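Local coordinates for mitogen activated protein kinase, putative (Leishmania donovani, PDB 4QNY) that probably phosphorylates serine and threonine residues of other proteins as a mitogen-activated protein kinase, holding an ATP analogue and magnesium between its two lobes, at residues T110-K113 against Q114-R117; A125-Q128 against F129-Q133; R136-H139 against I140-S143; V186-R189 against W190-A193; C214-G217 against E218-S222. All blocks are in the same frame, centred on the assembly; numbering follows the deposited sequence.

Contacts 2 and 3 lie wholly within helix 124-143 of the kinase C-lobe, contact 1 is a strand-to-helix junction, contact 5 is the end of helix 206-219, and contact 4 lies in the irregular activation segment. Contact 5 is the most buried; it packs against contact 1 through Leu112 and Leu116 and against contact 2 through Ile127 and Ile131. Those isoleucines face inward in contact 2, as Leu138 and Ile141 do in contact 3, while polar groups reach to neighbouring loops and to helix 206-219. Contact 1 is partly buried and carries the one nucleotide ligand among the five. Contact 4, a surface contact, relies on sulfur, aromatic rings, guanidinium groups and water, and meets contact 5 through Tyr191.

Contact 1. Residues T110-K113 against Q114-R117; sequences TDLK and QVLR. With ANP (phosphoaminophosphonic acid-adenylate ester), chain D.
Val115 CG2 lies 3.8 Å from Thr110 CG2 where the two side chains cross at about a right angle. Beneath them the backbone closes the first turn of helix 112-117: Val115 N donates to Asp111 O at 3.1 Å, and Leu116 N to Leu112 O at 2.9 Å. The tight side is at Leu112, which is buried on Ile156 and Ile215 and whose CD2 reaches Val115 CB at 4.3 Å. The solvent side belongs to the exposed Lys113 and Arg117. Lys113 runs out extended, its CG anti to the backbone N (chi1 174°), and Arg117 bends at its third torsion; their charged ends do not meet, with 6.6 Å between Lys113 NZ and Arg117 NE. Asp111 sits between strand and helix as the N-cap. Its CG lies between N and C of its own backbone (chi1 62°), turning OD1 forward to Lys113 N for a weak capping bond of 3.2 Å. The other oxygen, Asp111 OD2, accepts from the ribose hydroxyl O2' of the ATP analogue at a modelled 2.4 Å, very short and doubtful in its exact value. One carboxylate therefore serves both helix start and nucleotide, and the amide N-H groups of the helix end would be expected to stabilise its negative charge.

Contact 2. Residues A125-Q128 against F129-Q133; sequences AHIQ and FFIYQ
Ile127 and Ile131 lie side by side one turn apart and point the same way, CG2 of Ile127 touching CG1 of Ile131 at 3.9 Å. Between them Ile131 N donates to Ile127 O at 2.8 Å, nearly straight at the hydrogen (167°). One residue earlier, Phe130 N bonds to His126 O at 3.1 Å. The same His126 O lies 3.4 Å from Phe130 CG, because the ring, with CG beside its backbone N (chi1 -79°), leans back toward the preceding turn. This is the amphipathic helix 124-143 of the kinase C-lobe, usually called αE, and its isoleucines are pressed on Leu216 and Leu219 of helix 206-219. On a different flank the Gln133 amide lies on the Phe129 ring. Gln133 NE2 sits 3.1 Å above the centre of the Phe129 ring and donates to Phe129 O at 2.9 Å, from above the carbonyl plane, while Gln133 N reaches that oxygen from the opposite face. The glutamine amide is fixed in turn by a second shell, NE2 bonding also to Cys162 O and OE1 accepting from Leu164 N, both belonging to the hairpin that carries strand 164-166.

Contact 3. Residues R136-H139 against I140-S143; sequences RALH and IIHS
Leu138 O is approached twice by His142: the backbone N donates to it at 2.8 Å, and the imidazole lies over it, with the oxygen 3.0 Å above one ring face and offset toward the rim. His142 CG sits beside its own backbone N (chi1 -67°), which brings the ring back along the helix next to the Leu138 side chain; the two run side by side, Leu138 CD2 4.1 Å from His142 NE2. On another flank of the helix, the methyl Ile140 CD1 rests over a face of the Arg136 guanidinium, 3.6 Å from Arg136 NH1, and the same NH1 forms a salt bridge with Asp80. Ser143 closes the last turn of helix 124-143: its N bonds to His139 O at 3.0 Å, and its hydroxyl OG turns back to donate to Ile140 O at 2.6 Å. This C-terminal end leads toward strand 146-147 and the catalytic loop. Ala137 and Leu138 face Ile166 of strand 164-166, whereas His139 packs on helix 302-306. His142 NE2 is hydrogen-bonded to Asp208 OD2 at the start of helix 206-219, a carboxylate that would probably keep a proton on NE2 and polarise the ring, linking two C-lobe helices.

Contact 4. Residues V186-R189 against W190-A193; sequences VTMR and WYRA
The P+1 loop of the activation segment, running into the Ala-Pro-Glu motif that starts at Ala193, folds here into a type I turn from Arg189 to Arg192, closed by Arg192 N on Arg189 O at 3.2 Å. Met188 bends at its second and third torsions (chi2 60°, chi3 57°), which folds SD back onto the rings: it lies 3.3 Å above the Trp190 ring plane, toward the rim, and meets the edge of Tyr191, with Met188 SD 3.6 Å from Tyr191 CE2; both are Met-aromatic contacts. Water joins Met188 O (2.8 Å) to Tyr191 N. Val186 CG2 covers one face of each guanidinium, of Arg189 and Arg192, whose planes stand 88° apart. Their NH1 atoms share a water, 3.2 Å from Arg192 NH1 and only weakly bound by Arg189, whose NH2 bonds to Asp184 O. The pair is consistent with an anion site, as in ERK2, where the equivalent arginines receive the phosphotyrosine of the activation lip. Around the turn, Arg192 also bonds to Thr183 O, Trp190 packs on Gln234 of helix 231-242, and Tyr191 leans on Cys214 of helix 206-219.

Contact 5. Residues C214-G217 against E218-S222; sequences CILG and ELLGS
Leu219 N to Ile215 O at 2.9 Å and Leu220 N to Leu216 O at 3.0 Å carry the last regular turn of helix 206-219, before Gly221, at a positive phi of 109°, leaves the helix. Side by side on one flank, Ile215 CG2 touches Leu219 CD1 at 3.8 Å, both side chains pointing the same way. On another, the Leu216 and Leu220 side chains cross, CD1 of Leu216 lying 4.0 Å from CG of Leu220; the Leu216 CG is anti to its backbone N (chi1 174°), unlike that of Leu220, which lies beside N. This is the central hydrophobic helix of the kinase C-lobe, αF, packed between helices 112-117, 124-143 and 282-291. Glu218 extends back past Cys214 O, and a water bridges the two, donating to that oxygen at 2.9 Å and to Glu218 OE2 at 2.8 Å; OE2 also bonds to the hydroxyl of Tyr191 in the activation segment. Beyond the helix, Gly221 N and Ser222 N both donate to Glu218 O from the same face of its plane, while Ser222 CB comes within 3.3 Å of Gly217 O, which is hydrogen-bonded to Tyr277 OH.

Contact 1. Residues T110-K113 against Q114-R117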
loop_
_atom_site.group_PDB
_atom_site.type_symbol
_atom_site.label_atom_id
_atom_site.label_comp_id
_atom_site.label_asym_id
_atom_site.label_seq_id
_atom_site.Cartn_x
_atom_site.Cartn_y
_atom_site.Cartn_z
ATOM N N THR A 110 -6.170 -11.573 -7.369
ATOM C CA THR A 110 -6.825 -11.042 -6.175
ATOM C C THR A 110 -5.832 -10.254 -5.325
ATOM O O THR A 110 -4.733 -9.944 -5.783
ATOM C CB THR A 110 -7.448 -12.171 -5.325
ATOM O OG1 THR A 110 -8.077 -11.612 -4.167
ATOM C CG2 THR A 110 -6.383 -13.168 -4.892
ATOM N N ASP A 111 -6.213 -9.917 -4.097
ATOM C CA ASP A 111 -5.256 -9.308 -3.178
ATOM C C ASP A 111 -5.318 -9.969 -1.799
ATOM O O ASP A 111 -6.165 -10.828 -1.548
ATOM C CB ASP A 111 -5.482 -7.792 -3.076
ATOM C CG ASP A 111 -6.848 -7.429 -2.527
ATOM O OD1 ASP A 111 -7.199 -7.894 -1.426
ATOM O OD2 ASP A 111 -7.584 -6.672 -3.189
ATOM N N LEU A 112 -4.424 -9.553 -0.909
ATOM C CA LEU A 112 -4.239 -10.234 0.372
ATOM C C LEU A 112 -5.383 -10.053 1.380
ATOM O O LEU A 112 -5.615 -10.938 2.197
ATOM C CB LEU A 112 -2.925 -9.778 1.016
ATOM C CG LEU A 112 -1.651 -10.481 0.539
ATOM C CD1 LEU A 112 -0.465 -10.088 1.405
ATOM C CD2 LEU A 112 -1.841 -11.992 0.536
ATOM N N LYS A 113 -6.074 -8.916 1.341
ATOM C CA LYS A 113 -7.189 -8.650 2.255
ATOM C C LYS A 113 -8.312 -9.688 2.140
ATOM O O LYS A 113 -8.727 -10.268 3.178
ATOM C CB LYS A 113 -7.766 -7.264 1.995
ATOM C CG LYS A 113 -9.010 -6.984 2.806
ATOM C CD LYS A 113 -9.508 -5.565 2.627
ATOM C CE LYS A 113 -10.709 -5.312 3.526
ATOM N NZ LYS A 113 -11.074 -3.872 3.570
ATOM N N GLN A 114 -8.897 -9.766 0.919
ATOM C CA GLN A 114 -9.484 -11.005 0.296
ATOM C C GLN A 114 -9.027 -12.387 0.639
ATOM O O GLN A 114 -9.848 -13.237 0.953
ATOM C CB GLN A 114 -9.341 -10.943 -1.220
ATOM C CG GLN A 114 -10.606 -10.613 -2.225
ATOM C CD GLN A 114 -10.434 -9.221 -2.854
ATOM O OE1 GLN A 114 -9.293 -8.829 -2.797
ATOM N NE2 GLN A 114 -11.410 -8.689 -3.660
ATOM N N VAL A 115 -7.740 -12.638 0.418
ATOM C CA VAL A 115 -7.147 -13.957 0.646
ATOM C C VAL A 115 -7.246 -14.328 2.118
ATOM O O VAL A 115 -7.556 -15.469 2.473
ATOM C CB VAL A 115 -5.654 -14.010 0.199
ATOM C CG1 VAL A 115 -4.932 -15.212 0.812
ATOM C CG2 VAL A 115 -5.537 -14.050 -1.319
ATOM N N LEU A 116 -6.982 -13.341 2.968
ATOM C CA LEU A 116 -7.052 -13.510 4.411
ATOM C C LEU A 116 -8.493 -13.665 4.889
ATOM O O LEU A 116 -8.771 -14.440 5.806
ATOM C CB LEU A 116 -6.389 -12.320 5.108
ATOM C CG LEU A 116 -4.864 -12.241 5.006
ATOM C CD1 LEU A 116 -4.368 -10.852 5.378
ATOM C CD2 LEU A 116 -4.224 -13.296 5.892
ATOM N N ARG A 117 -9.403 -12.921 4.265
ATOM C CA ARG A 117 -10.817 -12.951 4.633
ATOM C C ARG A 117 -11.450 -14.307 4.324
ATOM O O ARG A 117 -12.329 -14.772 5.050
ATOM C CB ARG A 117 -11.578 -11.830 3.916
ATOM C CG ARG A 117 -13.096 -11.941 4.002
ATOM C CD ARG A 117 -13.775 -10.610 3.714
ATOM N NE ARG A 117 -13.327 -10.015 2.458
ATOM C CZ ARG A 117 -14.040 -10.004 1.337
ATOM N NH1 ARG A 117 -13.544 -9.439 0.242
ATOM N NH2 ARG A 117 -15.246 -10.558 1.311
HETATM P PG ANP D . -6.574 5.296 -4.763
HETATM O O1G ANP D . -7.635 5.234 -5.816
HETATM O O2G ANP D . -5.165 5.431 -5.458
HETATM O O3G ANP D . -6.816 6.569 -3.854
HETATM P PB ANP D . -7.727 2.756 -4.253
HETATM O O1B ANP D . -9.063 3.395 -4.447
HETATM O O2B ANP D . -7.846 1.690 -3.125
HETATM N N3B ANP D . -6.588 3.904 -3.790
HETATM P PA ANP D . -6.495 0.696 -5.637
HETATM O O1A ANP D . -5.995 0.292 -4.303
HETATM O O2A ANP D . -5.377 0.875 -6.668
HETATM O O3A ANP D . -7.282 2.085 -5.592
HETATM O "O5'" ANP D . -7.538 -0.396 -6.118
HETATM C "C5'" ANP D . -8.613 -0.852 -5.270
HETATM C "C4'" ANP D . -8.726 -2.352 -5.382
HETATM O "O4'" ANP D . -8.803 -2.737 -6.770
HETATM C "C3'" ANP D . -7.547 -3.142 -4.831
HETATM O "O3'" ANP D . -7.667 -3.327 -3.425
HETATM C "C2'" ANP D . -7.659 -4.463 -5.594
HETATM O "O2'" ANP D . -8.577 -5.355 -4.969
HETATM C "C1'" ANP D . -8.199 -4.005 -6.955
HETATM N N9 ANP D . -7.171 -3.881 -7.982
HETATM C C8 ANP D . -6.397 -2.786 -8.249
HETATM N N7 ANP D . -5.542 -2.954 -9.234
HETATM C C5 ANP D . -5.777 -4.259 -9.637
HETATM C C6 ANP D . -5.193 -5.054 -10.648
HETATM N N6 ANP D . -4.222 -4.631 -11.459
HETATM N N1 ANP D . -5.653 -6.318 -10.793
HETATM C C2 ANP D . -6.623 -6.748 -9.982
HETATM N N3 ANP D . -7.247 -6.091 -8.999
HETATM C C4 ANP D . -6.772 -4.847 -8.880
#

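Contact 2. Residues A125-Q128 against F129-Q133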
loop_
_atom_site.group_PDB
_atom_site.type_symbol
_atom_site.label_atom_id
_atom_site.label_comp_id
_atom_site.label_asym_id
_atom_site.label_seq_id
_atom_site.Cartn_x
_atom_site.Cartn_y
_atom_site.Cartn_z
ATOM N N ALA A 125 5.836 -21.555 3.896
ATOM C CA ALA A 125 6.460 -21.399 2.587
ATOM C C ALA A 125 5.712 -20.369 1.748
ATOM O O ALA A 125 6.322 -19.603 1.002
ATOM C CB ALA A 125 6.517 -22.736 1.863
ATOM N N HIS A 126 4.388 -20.361 1.871
ATOM C CA HIS A 126 3.557 -19.369 1.196
ATOM C C HIS A 126 3.862 -17.968 1.711
ATOM O O HIS A 126 4.016 -17.026 0.932
ATOM C CB HIS A 126 2.070 -19.678 1.393
ATOM C CG HIS A 126 1.576 -20.837 0.584
ATOM N ND1 HIS A 126 0.656 -21.742 1.066
ATOM C CD2 HIS A 126 1.866 -21.231 -0.678
ATOM C CE1 HIS A 126 0.404 -22.647 0.138
ATOM N NE2 HIS A 126 1.125 -22.361 -0.931
ATOM N N ILE A 127 3.949 -17.845 3.032
ATOM C CA ILE A 127 4.188 -16.563 3.681
ATOM C C ILE A 127 5.578 -16.025 3.357
ATOM O O ILE A 127 5.744 -14.835 3.093
ATOM C CB ILE A 127 4.024 -16.677 5.209
ATOM C CG1 ILE A 127 2.627 -17.199 5.552
ATOM C CG2 ILE A 127 4.265 -15.336 5.878
ATOM C CD1 ILE A 127 2.445 -17.541 7.011
ATOM N N GLN A 128 6.570 -16.912 3.371
ATOM C CA GLN A 128 7.946 -16.544 3.048
ATOM C C GLN A 128 8.049 -15.892 1.672
ATOM O O GLN A 128 8.713 -14.869 1.510
ATOM C CB GLN A 128 8.856 -17.772 3.105
ATOM C CG GLN A 128 9.207 -18.225 4.510
ATOM C CD GLN A 128 9.812 -19.615 4.541
ATOM O OE1 GLN A 128 9.692 -20.379 3.583
ATOM N NE2 GLN A 128 10.471 -19.948 5.644
ATOM N N PHE A 129 7.387 -16.492 0.688
ATOM C CA PHE A 129 7.424 -15.990 -0.679
ATOM C C PHE A 129 6.661 -14.671 -0.800
ATOM O O PHE A 129 7.078 -13.772 -1.529
ATOM C CB PHE A 129 6.853 -17.031 -1.646
ATOM C CG PHE A 129 7.100 -16.714 -3.094
ATOM C CD1 PHE A 129 8.327 -16.229 -3.512
ATOM C CD2 PHE A 129 6.108 -16.916 -4.040
ATOM C CE1 PHE A 129 8.559 -15.939 -4.844
ATOM C CE2 PHE A 129 6.333 -16.630 -5.374
ATOM C CZ PHE A 129 7.560 -16.142 -5.777
ATOM N N PHE A 130 5.548 -14.563 -0.082
ATOM C CA PHE A 130 4.776 -13.322 -0.042
ATOM C C PHE A 130 5.591 -12.181 0.558
ATOM O O PHE A 130 5.694 -11.103 -0.026
ATOM C CB PHE A 130 3.488 -13.510 0.765
ATOM C CG PHE A 130 2.385 -14.191 0.008
ATOM C CD1 PHE A 130 2.344 -14.150 -1.376
ATOM C CD2 PHE A 130 1.382 -14.867 0.683
ATOM C CE1 PHE A 130 1.327 -14.776 -2.072
ATOM C CE2 PHE A 130 0.363 -15.494 -0.007
ATOM C CZ PHE A 130 0.335 -15.448 -1.386
ATOM N N ILE A 131 6.170 -12.433 1.727
ATOM C CA ILE A 131 6.901 -11.410 2.467
ATOM C C ILE A 131 8.150 -10.935 1.725
ATOM O O ILE A 131 8.413 -9.733 1.654
ATOM C CB ILE A 131 7.300 -11.919 3.866
ATOM C CG1 ILE A 131 6.053 -12.114 4.731
ATOM C CG2 ILE A 131 8.254 -10.949 4.544
ATOM C CD1 ILE A 131 5.220 -10.858 4.894
ATOM N N TYR A 132 8.912 -11.870 1.166
ATOM C CA TYR A 132 10.136 -11.508 0.458
ATOM C C TYR A 132 9.839 -10.666 -0.780
ATOM O O TYR A 132 10.547 -9.702 -1.063
ATOM C CB TYR A 132 10.932 -12.751 0.059
ATOM C CG TYR A 132 12.248 -12.413 -0.605
ATOM C CD1 TYR A 132 13.360 -12.067 0.153
ATOM C CD2 TYR A 132 12.377 -12.425 -1.987
ATOM C CE1 TYR A 132 14.563 -11.749 -0.446
ATOM C CE2 TYR A 132 13.578 -12.109 -2.597
ATOM C CZ TYR A 132 14.667 -11.773 -1.821
ATOM O OH TYR A 132 15.863 -11.458 -2.423
ATOM N N GLN A 133 8.796 -11.040 -1.515
ATOM C CA GLN A 133 8.399 -10.298 -2.707
ATOM C C GLN A 133 7.972 -8.880 -2.347
ATOM O O GLN A 133 8.271 -7.930 -3.070
ATOM C CB GLN A 133 7.265 -11.015 -3.440
ATOM C CG GLN A 133 7.710 -12.202 -4.276
ATOM C CD GLN A 133 6.543 -12.934 -4.904
ATOM O OE1 GLN A 133 6.320 -12.854 -6.111
ATOM N NE2 GLN A 133 5.786 -13.655 -4.083
#

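Contact 3. Residues R136-H139 against I140-S143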
loop_
_atom_site.group_PDB
_atom_site.type_symbol
_atom_site.label_atom_id
_atom_site.label_comp_id
_atom_site.label_asym_id
_atom_site.label_seq_id
_atom_site.Cartn_x
_atom_site.Cartn_y
_atom_site.Cartn_z
ATOM N N ARG A 136 11.222 -6.980 -1.284
ATOM C CA ARG A 136 12.014 -6.717 -2.477
ATOM C C ARG A 136 11.423 -5.557 -3.277
ATOM O O ARG A 136 12.152 -4.742 -3.844
ATOM C CB ARG A 136 12.099 -7.976 -3.342
ATOM C CG ARG A 136 12.896 -7.800 -4.618
ATOM C CD ARG A 136 12.641 -8.947 -5.579
ATOM N NE ARG A 136 13.033 -8.603 -6.943
ATOM C CZ ARG A 136 12.307 -7.843 -7.757
ATOM N NH1 ARG A 136 11.149 -7.343 -7.348
ATOM N NH2 ARG A 136 12.740 -7.581 -8.982
ATOM N N ALA A 137 10.096 -5.484 -3.309
ATOM C CA ALA A 137 9.406 -4.397 -3.993
ATOM C C ALA A 137 9.620 -3.079 -3.259
ATOM O O ALA A 137 9.851 -2.042 -3.882
ATOM C CB ALA A 137 7.923 -4.703 -4.117
ATOM N N LEU A 138 9.548 -3.127 -1.933
ATOM C CA LEU A 138 9.750 -1.939 -1.111
ATOM C C LEU A 138 11.172 -1.404 -1.228
ATOM O O LEU A 138 11.392 -0.196 -1.174
ATOM C CB LEU A 138 9.429 -2.235 0.354
ATOM C CG LEU A 138 7.949 -2.319 0.720
ATOM C CD1 LEU A 138 7.793 -2.621 2.198
ATOM C CD2 LEU A 138 7.235 -1.026 0.354
ATOM N N HIS A 139 12.133 -2.310 -1.383
ATOM C CA HIS A 139 13.529 -1.919 -1.536
ATOM C C HIS A 139 13.717 -1.090 -2.801
ATOM O O HIS A 139 14.472 -0.119 -2.815
ATOM C CB HIS A 139 14.436 -3.151 -1.572
ATOM C CG HIS A 139 15.888 -2.827 -1.729
ATOM N ND1 HIS A 139 16.609 -3.164 -2.853
ATOM C CD2 HIS A 139 16.753 -2.192 -0.903
ATOM C CE1 HIS A 139 17.857 -2.753 -2.713
ATOM N NE2 HIS A 139 17.971 -2.160 -1.539
ATOM N N ILE A 140 13.014 -1.482 -3.858
ATOM C CA ILE A 140 13.066 -0.776 -5.132
ATOM C C ILE A 140 12.413 0.599 -5.029
ATOM O O ILE A 140 12.973 1.598 -5.485
ATOM C CB ILE A 140 12.381 -1.596 -6.237
ATOM C CG1 ILE A 140 13.229 -2.827 -6.563
ATOM C CG2 ILE A 140 12.164 -0.748 -7.482
ATOM C CD1 ILE A 140 12.439 -3.994 -7.090
ATOM N N ILE A 141 11.233 0.641 -4.421
ATOM C CA ILE A 141 10.507 1.890 -4.220
ATOM C C ILE A 141 11.299 2.860 -3.343
ATOM O O ILE A 141 11.402 4.047 -3.653
ATOM C CB ILE A 141 9.126 1.634 -3.582
ATOM C CG1 ILE A 141 8.276 0.748 -4.496
ATOM C CG2 ILE A 141 8.411 2.947 -3.297
ATOM C CD1 ILE A 141 7.041 0.183 -3.826
ATOM N N HIS A 142 11.870 2.344 -2.258
ATOM C CA HIS A 142 12.642 3.164 -1.328
ATOM C C HIS A 142 13.946 3.661 -1.947
ATOM O O HIS A 142 14.407 4.760 -1.638
ATOM C CB HIS A 142 12.942 2.381 -0.047
ATOM C CG HIS A 142 11.729 2.081 0.776
ATOM N ND1 HIS A 142 11.756 1.226 1.856
ATOM C CD2 HIS A 142 10.453 2.521 0.675
ATOM C CE1 HIS A 142 10.548 1.153 2.387
ATOM N NE2 HIS A 142 9.739 1.929 1.689
ATOM N N SER A 143 14.538 2.850 -2.817
ATOM C CA SER A 143 15.779 3.229 -3.485
ATOM C C SER A 143 15.535 4.371 -4.465
ATOM O O SER A 143 16.444 5.140 -4.779
ATOM C CB SER A 143 16.392 2.032 -4.212
ATOM O OG SER A 143 15.544 1.582 -5.253
#

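Contact 4. Residues V186-R189 against W190-A193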
loop_
_atom_site.group_PDB
_atom_site.type_symbol
_atom_site.label_atom_id
_atom_site.label_comp_id
_atom_site.label_asym_id
_atom_site.label_seq_id
_atom_site.Cartn_x
_atom_site.Cartn_y
_atom_site.Cartn_z
ATOM N N VAL A 186 -10.286 8.839 8.213
ATOM C CA VAL A 186 -9.874 7.702 7.401
ATOM C C VAL A 186 -10.717 6.467 7.694
ATOM O O VAL A 186 -11.286 6.332 8.777
ATOM C CB VAL A 186 -8.390 7.362 7.626
ATOM C CG1 VAL A 186 -7.507 8.452 7.049
ATOM C CG2 VAL A 186 -8.109 7.164 9.111
ATOM N N THR A 187 -10.788 5.567 6.720
ATOM C CA THR A 187 -11.573 4.347 6.859
ATOM C C THR A 187 -10.710 3.184 7.338
ATOM O O THR A 187 -11.219 2.203 7.879
ATOM C CB THR A 187 -12.249 3.964 5.529
ATOM O OG1 THR A 187 -11.250 3.775 4.520
ATOM C CG2 THR A 187 -13.208 5.060 5.085
ATOM N N MET A 188 -9.400 3.300 7.140
ATOM C CA MET A 188 -8.472 2.245 7.532
ATOM C C MET A 188 -7.182 2.824 8.107
ATOM O O MET A 188 -6.305 3.261 7.362
ATOM C CB MET A 188 -8.156 1.344 6.336
ATOM C CG MET A 188 -7.252 0.168 6.661
ATOM S SD MET A 188 -7.964 -0.932 7.898
ATOM C CE MET A 188 -9.511 -1.373 7.111
ATOM N N ARG A 189 -7.074 2.822 9.433
ATOM C CA ARG A 189 -5.895 3.351 10.115
ATOM C C ARG A 189 -5.112 2.245 10.819
ATOM O O ARG A 189 -4.123 2.507 11.503
ATOM C CB ARG A 189 -6.298 4.422 11.131
ATOM C CG ARG A 189 -6.903 3.854 12.408
ATOM C CD ARG A 189 -7.227 4.939 13.423
ATOM N NE ARG A 189 -8.414 5.705 13.051
ATOM C CZ ARG A 189 -8.426 7.020 12.859
ATOM N NH1 ARG A 189 -7.313 7.725 13.009
ATOM N NH2 ARG A 189 -9.554 7.631 12.521
ATOM N N TRP A 190 -5.558 1.006 10.638
ATOM C CA TRP A 190 -5.030 -0.131 11.387
ATOM C C TRP A 190 -3.584 -0.485 11.043
ATOM O O TRP A 190 -2.959 -1.290 11.731
ATOM C CB TRP A 190 -5.915 -1.359 11.159
ATOM C CG TRP A 190 -7.321 -1.187 11.646
ATOM C CD1 TRP A 190 -7.801 -0.181 12.434
ATOM C CD2 TRP A 190 -8.434 -2.046 11.372
ATOM N NE1 TRP A 190 -9.142 -0.363 12.670
ATOM C CE2 TRP A 190 -9.555 -1.500 12.027
ATOM C CE3 TRP A 190 -8.590 -3.224 10.634
ATOM C CZ2 TRP A 190 -10.814 -2.092 11.969
ATOM C CZ3 TRP A 190 -9.841 -3.810 10.578
ATOM C CH2 TRP A 190 -10.936 -3.244 11.241
ATOM N N TYR A 191 -3.053 0.117 9.985
ATOM C CA TYR A 191 -1.723 -0.238 9.506
ATOM C C TYR A 191 -0.756 0.936 9.585
ATOM O O TYR A 191 0.331 0.900 9.010
ATOM C CB TYR A 191 -1.815 -0.772 8.075
ATOM C CG TYR A 191 -2.730 -1.971 7.974
ATOM C CD1 TYR A 191 -2.247 -3.253 8.189
ATOM C CD2 TYR A 191 -4.082 -1.818 7.692
ATOM C CE1 TYR A 191 -3.081 -4.351 8.115
ATOM C CE2 TYR A 191 -4.924 -2.910 7.615
ATOM C CZ TYR A 191 -4.418 -4.176 7.827
ATOM O OH TYR A 191 -5.249 -5.269 7.749
ATOM N N ARG A 192 -1.157 1.972 10.314
ATOM C CA ARG A 192 -0.312 3.140 10.522
ATOM C C ARG A 192 0.733 2.889 11.605
ATOM O O ARG A 192 0.408 2.444 12.705
ATOM C CB ARG A 192 -1.166 4.356 10.885
ATOM C CG ARG A 192 -2.035 4.856 9.746
ATOM C CD ARG A 192 -2.933 5.996 10.188
ATOM N NE ARG A 192 -3.352 6.817 9.059
ATOM C CZ ARG A 192 -4.139 7.883 9.158
ATOM N NH1 ARG A 192 -4.598 8.266 10.342
ATOM N NH2 ARG A 192 -4.460 8.571 8.071
ATOM N N ALA A 193 1.989 3.176 11.277
ATOM C CA ALA A 193 3.095 3.040 12.217
ATOM C C ALA A 193 2.903 3.967 13.418
ATOM O O ALA A 193 2.265 5.012 13.296
ATOM C CB ALA A 193 4.415 3.331 11.514
HETATM O O HOH W 1 -3.844 2.013 7.647
HETATM O O HOH W 2 -3.987 7.315 13.361
#

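Contact 5. Residues C214-G217 against E218-S222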
loop_
_atom_site.group_PDB
_atom_site.type_symbol
_atom_site.label_atom_id
_atom_site.label_comp_id
_atom_site.label_asym_id
_atom_site.label_seq_id
_atom_site.Cartn_x
_atom_site.Cartn_y
_atom_site.Cartn_z
ATOM N N CYS A 214 2.438 -5.883 10.077
ATOM C CA CYS A 214 1.007 -6.072 10.288
ATOM C C CYS A 214 0.469 -7.151 9.357
ATOM O O CYS A 214 -0.330 -7.996 9.760
ATOM C CB CYS A 214 0.250 -4.763 10.063
ATOM S SG CYS A 214 0.704 -3.425 11.183
ATOM N N ILE A 215 0.918 -7.113 8.108
ATOM C CA ILE A 215 0.525 -8.103 7.114
ATOM C C ILE A 215 1.067 -9.483 7.484
ATOM O O ILE A 215 0.367 -10.489 7.360
ATOM C CB ILE A 215 1.014 -7.703 5.707
ATOM C CG1 ILE A 215 0.276 -6.452 5.230
ATOM C CG2 ILE A 215 0.805 -8.838 4.717
ATOM C CD1 ILE A 215 0.819 -5.871 3.944
ATOM N N LEU A 216 2.314 -9.523 7.949
ATOM C CA LEU A 216 2.923 -10.770 8.400
ATOM C C LEU A 216 2.152 -11.357 9.579
ATOM O O LEU A 216 1.969 -12.570 9.671
ATOM C CB LEU A 216 4.388 -10.549 8.782
ATOM C CG LEU A 216 5.129 -11.735 9.408
ATOM C CD1 LEU A 216 5.095 -12.941 8.485
ATOM C CD2 LEU A 216 6.564 -11.359 9.745
ATOM N N GLY A 217 1.696 -10.484 10.473
ATOM C CA GLY A 217 0.936 -10.907 11.635
ATOM C C GLY A 217 -0.373 -11.573 11.262
ATOM O O GLY A 217 -0.835 -12.487 11.946
ATOM N N GLU A 218 -0.970 -11.117 10.167
ATOM C CA GLU A 218 -2.232 -11.675 9.700
ATOM C C GLU A 218 -2.018 -12.948 8.886
ATOM O O GLU A 218 -2.809 -13.887 8.973
ATOM C CB GLU A 218 -2.998 -10.643 8.870
ATOM C CG GLU A 218 -3.440 -9.426 9.660
ATOM C CD GLU A 218 -4.227 -8.440 8.821
ATOM O OE1 GLU A 218 -5.116 -8.880 8.063
ATOM O OE2 GLU A 218 -3.956 -7.226 8.920
ATOM N N LEU A 219 -0.948 -12.972 8.096
ATOM C CA LEU A 219 -0.608 -14.144 7.294
ATOM C C LEU A 219 -0.289 -15.346 8.177
ATOM O O LEU A 219 -0.566 -16.489 7.813
ATOM C CB LEU A 219 0.578 -13.841 6.375
ATOM C CG LEU A 219 0.314 -12.915 5.185
ATOM C CD1 LEU A 219 1.619 -12.500 4.526
ATOM C CD2 LEU A 219 -0.609 -13.582 4.174
ATOM N N LEU A 220 0.285 -15.078 9.346
ATOM C CA LEU A 220 0.649 -16.132 10.287
ATOM C C LEU A 220 -0.571 -16.713 11.000
ATOM O O LEU A 220 -0.443 -17.622 11.819
ATOM C CB LEU A 220 1.650 -15.603 11.315
ATOM C CG LEU A 220 3.097 -15.471 10.835
ATOM C CD1 LEU A 220 3.937 -14.728 11.862
ATOM C CD2 LEU A 220 3.686 -16.844 10.545
ATOM N N GLY A 221 -1.749 -16.180 10.690
ATOM C CA GLY A 221 -2.990 -16.703 11.232
ATOM C C GLY A 221 -3.642 -15.792 12.253
ATOM O O GLY A 221 -3.740 -16.141 13.429
ATOM N N SER A 222 -4.096 -14.625 11.801
ATOM C CA SER A 222 -4.735 -13.663 12.692
ATOM C C SER A 222 -5.494 -12.571 11.942
ATOM O O SER A 222 -5.190 -12.262 10.791
ATOM C CB SER A 222 -3.694 -13.014 13.608
ATOM O OG SER A 222 -4.285 -12.019 14.425
HETATM O O HOH W 3 -2.410 -6.408 11.093
#